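Local coordinates for protein peptidase S15/CocE/NonD (Thaumarchaeota archaeon SCGC AB-539-E09, PDB 4PF1) that probably acts as an aminopeptidase of the S15 serine-peptidase family, cleaving residues from the amino ends of peptides with an alpha/beta-hydrolase catalytic domain, at residues 485-490 against 559-564; 504-509 against 528-533. One frame throughout, in Å; residues are numbered along the deposited sequence.

Contact 1 of 2, residues 485-490 against 559-564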
ATOM      1  N   ALA A 485      26.284  20.475  16.039  1.00 17.10           N
ATOM      2  CA  ALA A 485      27.050  19.245  16.226  1.00 17.50           C
ATOM      3  C   ALA A 485      27.345  19.013  17.706  1.00 23.20           C
ATOM      4  O   ALA A 485      27.507  19.967  18.463  1.00 24.22           O
ATOM      5  CB  ALA A 485      28.347  19.299  15.432  1.00 18.52           C
ATOM      6  N   GLY A 486      27.394  17.752  18.102  1.00 19.41           N
ATOM      7  CA  GLY A 486      27.680  17.373  19.478  1.00 19.15           C
ATOM      8  C   GLY A 486      26.453  17.058  20.301  1.00 21.52           C
ATOM      9  O   GLY A 486      25.411  16.672  19.763  1.00 20.86           O
ATOM     10  N   GLN A 487      26.581  17.199  21.620  1.00 16.98           N
ATOM     11  CA  GLN A 487      25.504  16.895  22.543  1.00 16.21           C
ATOM     12  C   GLN A 487      24.845  18.177  23.070  1.00 18.98           C
ATOM     13  O   GLN A 487      25.491  18.947  23.783  1.00 18.47           O
ATOM     14  CB  GLN A 487      26.021  16.017  23.706  1.00 17.48           C
ATOM     15  CG  GLN A 487      25.043  15.879  24.876  1.00 26.91           C
ATOM     16  CD  GLN A 487      25.354  14.692  25.741  1.00 38.78           C
ATOM     17  OE1 GLN A 487      26.321  14.687  26.510  1.00 33.73           O
ATOM     18  NE2 GLN A 487      24.517  13.670  25.659  1.00 28.15           N
ATOM     19  N   PRO A 488      23.542  18.402  22.764  1.00 14.80           N
ATOM     20  CA  PRO A 488      22.842  19.544  23.364  1.00 14.66           C
ATOM     21  C   PRO A 488      22.571  19.275  24.844  1.00 18.69           C
ATOM     22  O   PRO A 488      22.377  18.122  25.230  1.00 18.15           O
ATOM     23  CB  PRO A 488      21.534  19.631  22.566  1.00 16.01           C
ATOM     24  CG  PRO A 488      21.620  18.563  21.494  1.00 19.94           C
ATOM     25  CD  PRO A 488      22.623  17.578  21.956  1.00 15.66           C
ATOM     26  N   VAL A 489      22.607  20.317  25.677  1.00 15.70           N
ATOM     27  CA  VAL A 489      22.350  20.169  27.111  1.00 15.88           C
ATOM     28  C   VAL A 489      21.237  21.136  27.514  1.00 20.69           C
ATOM     29  O   VAL A 489      21.333  22.338  27.257  1.00 20.02           O
ATOM     30  CB  VAL A 489      23.631  20.350  27.979  1.00 20.10           C
ATOM     31  CG1 VAL A 489      23.298  20.321  29.472  1.00 19.94           C
ATOM     32  CG2 VAL A 489      24.679  19.285  27.646  1.00 19.92           C
ATOM     33  N   ALA A 490      20.162  20.599  28.103  1.00 17.93           N
ATOM     34  CA  ALA A 490      19.049  21.414  28.554  1.00 17.79           C
ATOM     35  C   ALA A 490      19.320  21.935  29.955  1.00 21.98           C
ATOM     36  O   ALA A 490      19.499  21.145  30.892  1.00 21.75           O
ATOM     37  CB  ALA A 490      17.756  20.610  28.526  1.00 18.17           C
ATOM     38  N   LEU A 559      21.152  15.845  26.189  1.00 13.63           N
ATOM     39  CA  LEU A 559      20.245  15.260  25.207  1.00 12.99           C
ATOM     40  C   LEU A 559      21.000  14.445  24.144  1.00 15.34           C
ATOM     41  O   LEU A 559      22.197  14.662  23.956  1.00 14.82           O
ATOM     42  CB  LEU A 559      19.401  16.374  24.551  1.00 13.22           C
ATOM     43  CG  LEU A 559      18.444  17.126  25.496  1.00 17.80           C
ATOM     44  CD1 LEU A 559      18.043  18.464  24.916  1.00 17.81           C
ATOM     45  CD2 LEU A 559      17.208  16.290  25.826  1.00 19.16           C
ATOM     46  N   PRO A 560      20.321  13.502  23.431  1.00 11.53           N
ATOM     47  CA  PRO A 560      21.026  12.696  22.410  1.00 10.95           C
ATOM     48  C   PRO A 560      21.798  13.542  21.395  1.00 13.04           C
ATOM     49  O   PRO A 560      21.421  14.676  21.117  1.00 12.36           O
ATOM     50  CB  PRO A 560      19.896  11.922  21.733  1.00 12.21           C
ATOM     51  CG  PRO A 560      18.852  11.798  22.776  1.00 16.70           C
ATOM     52  CD  PRO A 560      18.907  13.078  23.562  1.00 12.69           C
ATOM     53  N   GLN A 561      22.877  12.977  20.846  1.00  8.73           N
ATOM     54  CA  GLN A 561      23.766  13.648  19.892  1.00  8.70           C
ATOM     55  C   GLN A 561      23.027  14.199  18.685  1.00 13.22           C
ATOM     56  O   GLN A 561      22.003  13.645  18.265  1.00 11.53           O
ATOM     57  CB  GLN A 561      24.882  12.699  19.408  1.00  9.44           C
ATOM     58  CG  GLN A 561      25.675  12.021  20.523  1.00 16.63           C
ATOM     59  CD  GLN A 561      26.308  12.978  21.508  1.00 28.23           C
ATOM     60  OE1 GLN A 561      26.959  13.963  21.138  1.00 17.94           O
ATOM     61  NE2 GLN A 561      26.170  12.675  22.791  1.00 22.93           N
ATOM     62  N   VAL A 562      23.552  15.310  18.137  1.00 11.40           N
ATOM     63  CA  VAL A 562      23.040  15.950  16.929  1.00 11.64           C
ATOM     64  C   VAL A 562      24.189  16.220  15.946  1.00 15.96           C
ATOM     65  O   VAL A 562      25.320  16.478  16.351  1.00 15.60           O
ATOM     66  CB  VAL A 562      22.220  17.247  17.196  1.00 16.14           C
ATOM     67  CG1 VAL A 562      20.869  16.929  17.826  1.00 15.67           C
ATOM     68  CG2 VAL A 562      23.004  18.259  18.040  1.00 16.47           C
ATOM     69  N   SER A 563      23.874  16.136  14.661  1.00 12.18           N
ATOM     70  CA  SER A 563      24.730  16.437  13.520  1.00 12.15           C
ATOM     71  C   SER A 563      23.764  16.811  12.443  1.00 16.51           C
ATOM     72  O   SER A 563      23.237  15.941  11.747  1.00 16.41           O
ATOM     73  CB  SER A 563      25.595  15.233  13.144  1.00 14.39           C
ATOM     74  OG  SER A 563      26.600  15.609  12.219  1.00 18.11           O
ATOM     75  N   HIS A 564      23.344  18.077  12.460  1.00 12.94           N
ATOM     76  CA  HIS A 564      22.231  18.507  11.639  1.00 12.40           C
ATOM     77  C   HIS A 564      22.379  19.919  11.110  1.00 16.90           C
ATOM     78  O   HIS A 564      22.973  20.783  11.763  1.00 16.91           O
ATOM     79  CB  HIS A 564      20.953  18.420  12.500  1.00 12.39           C
ATOM     80  CG  HIS A 564      19.674  18.682  11.771  1.00 15.05           C
ATOM     81  ND1 HIS A 564      19.159  17.767  10.874  1.00 16.17           N
ATOM     82  CD2 HIS A 564      18.810  19.716  11.890  1.00 16.06           C
ATOM     83  CE1 HIS A 564      18.021  18.289  10.448  1.00 15.27           C
ATOM     84  NE2 HIS A 564      17.764  19.454  11.040  1.00 15.55           N
TER
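The carboxamides of Gln487 and Gln561 cross with their planes 45° apart. Gln561 OE1 stands over one face of the Gly486-Gln487 peptide, 3.2 Å from Gly486 C, while Gln487 CB meets the polar end of the same amide, 3.4 Å from OE1 and 3.5 Å from NE2 of Gln561. A bend at chi2 (-56°) turns Gln561 CD back toward 485-490, and Trp391 NE1 donates to OE1. The Gln487 amide donates within its own plane: NE2 reaches Leu559 O at 3.0 Å, arriving 52° above that carbonyl's plane. An alanine at Gln561 would probably leave the Trp391 indole N-H without this acceptor and uncover the peptide face. Strands 482-486 and 562-566 form a two-stranded antiparallel ladder in the C-terminal domain, a beta-sandwich in this family. Here Val562 N gives a straight 2.8 Å bond to Gly486 O, and the return bond from Gly486 N is weak. Glycine suits this place because its backbone angles would press a CB against the preceding carbonyl. Beyond the ladder Leu559 N binds Pro488 O at 2.8 Å. Pro488, whose nitrogen has no hydrogen to satisfy, spends its ring on apolar contact, CG meeting Val562 CG2 tip to tip at 3.7 Å.

Contact 2 of 2, residues 504-509 against 528-533; sequences VVKIID and LSADIF
Val505 and Asp531 hold each other by a reciprocal pair of backbone hydrogen bonds, Val505 N to Asp531 O at 2.9 Å and Asp531 N to Val505 O at 3.1 Å. Farther along, Ile507 N donates to Ser529 O at 2.7 Å, and Ile507 O accepts two N-H groups, a good bond from Leu528 N and a weak one from Ser529 N. Two residues facing one make this a classic beta bulge, set where strand 525-534, an outer strand of a four-stranded antiparallel sheet in the C-terminal domain, turns a corner. Apolar contacts follow the pairing. Ile532 CG1, anti to the backbone N of Ile532 (chi1 -179°), lies 3.8 Å from Val504 CG2 and lets CD1 reach the same methyl. In the non-hydrogen-bonded pair of Ala530 and Lys506 the alanine CB fits against the strand, 3.7 Å from Lys506 CA, and also meets Lys506 CG. Across the bulge Ile507 CG2 and Leu528 CD2 touch more loosely, at 4.2 Å. Polar ends look mostly beyond the two strands. The extended Lys506 chain carries NZ to Gln461, Gln575 and Gln577, whose amide oxygens would offset the cost of burying a probably charged ammonium. Asp531 OD1 binds His198 ND1 and, locally, takes Ile532 N on its anti lone pair at 2.9 Å.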
ATOM      1  N   VAL A 504      10.536  16.034  30.382  1.00 14.15           N
ATOM      2  CA  VAL A 504      10.847  15.611  29.015  1.00 13.41           C
ATOM      3  C   VAL A 504      11.230  16.849  28.208  1.00 16.52           C
ATOM      4  O   VAL A 504      10.459  17.810  28.164  1.00 16.87           O
ATOM      5  CB  VAL A 504       9.658  14.852  28.353  1.00 16.90           C
ATOM      6  CG1 VAL A 504      10.005  14.403  26.934  1.00 16.54           C
ATOM      7  CG2 VAL A 504       9.202  13.671  29.198  1.00 16.58           C
ATOM      8  N   VAL A 505      12.421  16.842  27.594  1.00 11.15           N
ATOM      9  CA  VAL A 505      12.874  17.952  26.761  1.00 10.47           C
ATOM     10  C   VAL A 505      13.068  17.429  25.341  1.00 12.55           C
ATOM     11  O   VAL A 505      13.788  16.452  25.146  1.00 10.49           O
ATOM     12  CB  VAL A 505      14.159  18.651  27.310  1.00 14.52           C
ATOM     13  CG1 VAL A 505      14.605  19.787  26.387  1.00 14.12           C
ATOM     14  CG2 VAL A 505      13.942  19.175  28.730  1.00 14.74           C
ATOM     15  N   LYS A 506      12.408  18.070  24.355  1.00  9.52           N
ATOM     16  CA  LYS A 506      12.519  17.671  22.947  1.00  9.12           C
ATOM     17  C   LYS A 506      13.073  18.790  22.082  1.00 13.47           C
ATOM     18  O   LYS A 506      12.610  19.930  22.190  1.00 13.87           O
ATOM     19  CB  LYS A 506      11.154  17.263  22.371  1.00 10.39           C
ATOM     20  CG  LYS A 506      10.331  16.293  23.188  1.00 13.71           C
ATOM     21  CD  LYS A 506       9.033  16.037  22.448  1.00 17.37           C
ATOM     22  CE  LYS A 506       7.951  15.517  23.335  1.00 20.97           C
ATOM     23  NZ  LYS A 506       6.608  15.716  22.725  1.00 23.97           N
ATOM     24  N   ILE A 507      14.019  18.463  21.183  1.00  9.66           N
ATOM     25  CA  ILE A 507      14.522  19.396  20.167  1.00 10.10           C
ATOM     26  C   ILE A 507      13.892  18.965  18.853  1.00 13.92           C
ATOM     27  O   ILE A 507      13.937  17.781  18.510  1.00 13.21           O
ATOM     28  CB  ILE A 507      16.079  19.472  20.097  1.00 13.31           C
ATOM     29  CG1 ILE A 507      16.647  20.180  21.340  1.00 14.21           C
ATOM     30  CG2 ILE A 507      16.550  20.172  18.792  1.00 13.36           C
ATOM     31  CD1 ILE A 507      18.091  19.991  21.524  1.00 21.60           C
ATOM     32  N   ILE A 508      13.269  19.900  18.146  1.00 10.93           N
ATOM     33  CA  ILE A 508      12.536  19.589  16.928  1.00 10.65           C
ATOM     34  C   ILE A 508      12.951  20.500  15.768  1.00 14.57           C
ATOM     35  O   ILE A 508      13.198  21.695  15.963  1.00 13.11           O
ATOM     36  CB  ILE A 508      11.005  19.710  17.235  1.00 13.52           C
ATOM     37  CG1 ILE A 508      10.495  18.514  18.072  1.00 13.95           C
ATOM     38  CG2 ILE A 508      10.155  19.914  15.978  1.00 13.54           C
ATOM     39  CD1 ILE A 508       9.562  18.912  19.208  1.00 19.82           C
ATOM     40  N   ASP A 509      12.997  19.923  14.555  1.00 11.17           N
ATOM     41  CA  ASP A 509      13.186  20.671  13.330  1.00 10.83           C
ATOM     42  C   ASP A 509      11.813  20.812  12.687  1.00 14.72           C
ATOM     43  O   ASP A 509      11.242  19.814  12.244  1.00 14.21           O
ATOM     44  CB  ASP A 509      14.192  19.972  12.385  1.00 11.92           C
ATOM     45  CG  ASP A 509      14.430  20.701  11.061  1.00 14.85           C
ATOM     46  OD1 ASP A 509      13.465  21.275  10.514  1.00 14.04           O
ATOM     47  OD2 ASP A 509      15.562  20.649  10.553  1.00 18.71           O
ATOM     48  N   LEU A 528      14.183  15.550  16.737  1.00 10.58           N
ATOM     49  CA  LEU A 528      15.589  15.422  16.353  1.00 10.55           C
ATOM     50  C   LEU A 528      16.458  14.898  17.506  1.00 14.87           C
ATOM     51  O   LEU A 528      17.332  14.058  17.282  1.00 13.97           O
ATOM     52  CB  LEU A 528      16.098  16.792  15.861  1.00 10.76           C
ATOM     53  CG  LEU A 528      17.507  16.843  15.289  1.00 15.57           C
ATOM     54  CD1 LEU A 528      17.552  16.281  13.873  1.00 15.34           C
ATOM     55  CD2 LEU A 528      18.034  18.251  15.308  1.00 18.03           C
ATOM     56  N   SER A 529      16.235  15.411  18.721  1.00 11.79           N
ATOM     57  CA  SER A 529      16.958  15.000  19.924  1.00 11.76           C
ATOM     58  C   SER A 529      16.072  15.231  21.124  1.00 16.70           C
ATOM     59  O   SER A 529      15.636  16.356  21.351  1.00 16.41           O
ATOM     60  CB  SER A 529      18.269  15.770  20.059  1.00 15.28           C
ATOM     61  OG  SER A 529      18.938  15.451  21.266  1.00 22.65           O
ATOM     62  N   ALA A 530      15.754  14.163  21.866  1.00 14.28           N
ATOM     63  CA  ALA A 530      14.862  14.266  23.013  1.00 14.23           C
ATOM     64  C   ALA A 530      15.208  13.262  24.101  1.00 17.76           C
ATOM     65  O   ALA A 530      15.613  12.138  23.802  1.00 17.32           O
ATOM     66  CB  ALA A 530      13.423  14.059  22.567  1.00 14.77           C
ATOM     67  N   ASP A 531      15.026  13.660  25.368  1.00 13.88           N
ATOM     68  CA  ASP A 531      15.231  12.763  26.499  1.00 13.54           C
ATOM     69  C   ASP A 531      14.398  13.183  27.707  1.00 15.57           C
ATOM     70  O   ASP A 531      13.711  14.207  27.671  1.00 14.65           O
ATOM     71  CB  ASP A 531      16.719  12.613  26.871  1.00 15.84           C
ATOM     72  CG  ASP A 531      17.105  11.156  27.098  1.00 23.23           C
ATOM     73  OD1 ASP A 531      16.276  10.399  27.658  1.00 23.85           O
ATOM     74  OD2 ASP A 531      18.212  10.765  26.678  1.00 24.99           O
ATOM     75  N   ILE A 532      14.425  12.353  28.755  1.00 11.68           N
ATOM     76  CA  ILE A 532      13.637  12.531  29.975  1.00 10.99           C
ATOM     77  C   ILE A 532      14.545  12.467  31.209  1.00 15.02           C
ATOM     78  O   ILE A 532      15.532  11.728  31.223  1.00 14.40           O
ATOM     79  CB  ILE A 532      12.502  11.448  30.026  1.00 13.35           C
ATOM     80  CG1 ILE A 532      11.606  11.581  31.293  1.00 13.28           C
ATOM     81  CG2 ILE A 532      13.063  10.021  29.859  1.00 13.10           C
ATOM     82  CD1 ILE A 532      10.304  10.746  31.270  1.00 11.94           C
ATOM     83  N   PHE A 533      14.198  13.241  32.245  1.00 12.36           N
ATOM     84  CA  PHE A 533      14.925  13.247  33.504  1.00 12.66           C
ATOM     85  C   PHE A 533      13.949  13.008  34.655  1.00 16.88           C
ATOM     86  O   PHE A 533      12.957  13.728  34.773  1.00 16.39           O
ATOM     87  CB  PHE A 533      15.677  14.586  33.691  1.00 14.89           C
ATOM     88  CG  PHE A 533      16.695  14.593  34.813  1.00 17.37           C
ATOM     89  CD1 PHE A 533      16.292  14.635  36.144  1.00 21.23           C
ATOM     90  CD2 PHE A 533      18.057  14.608  34.535  1.00 19.86           C
ATOM     91  CE1 PHE A 533      17.232  14.629  37.177  1.00 22.81           C
ATOM     92  CE2 PHE A 533      18.996  14.629  35.568  1.00 23.40           C
ATOM     93  CZ  PHE A 533      18.579  14.634  36.884  1.00 22.02           C
TER

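In the fold
From the N terminus, the chain first runs through the mixed sheet of the catalytic domain and later, already among the strands of the C-terminal region, reaches 485-490. Strand 489-496 leads into strand 502-510, which turns back through 528-533 to close the short loop of contact 2. Only later does 559-564 return to 485-490, so contact 1 closes a longer loop within which contact 2 lies. The two touch directly: Ser529 OG lies 2.6 Å from Pro560 O, and Asp509 OD2 2.6 Å from His564 NE2, both probable hydrogen bonds. Ile620 of strand 606-625 packs on Pro488 and Ala490 of contact 1 and on Val505 and Ile507 of contact 2, so the sheet holding 489-496 and 606-625 lies against the four-stranded sheet.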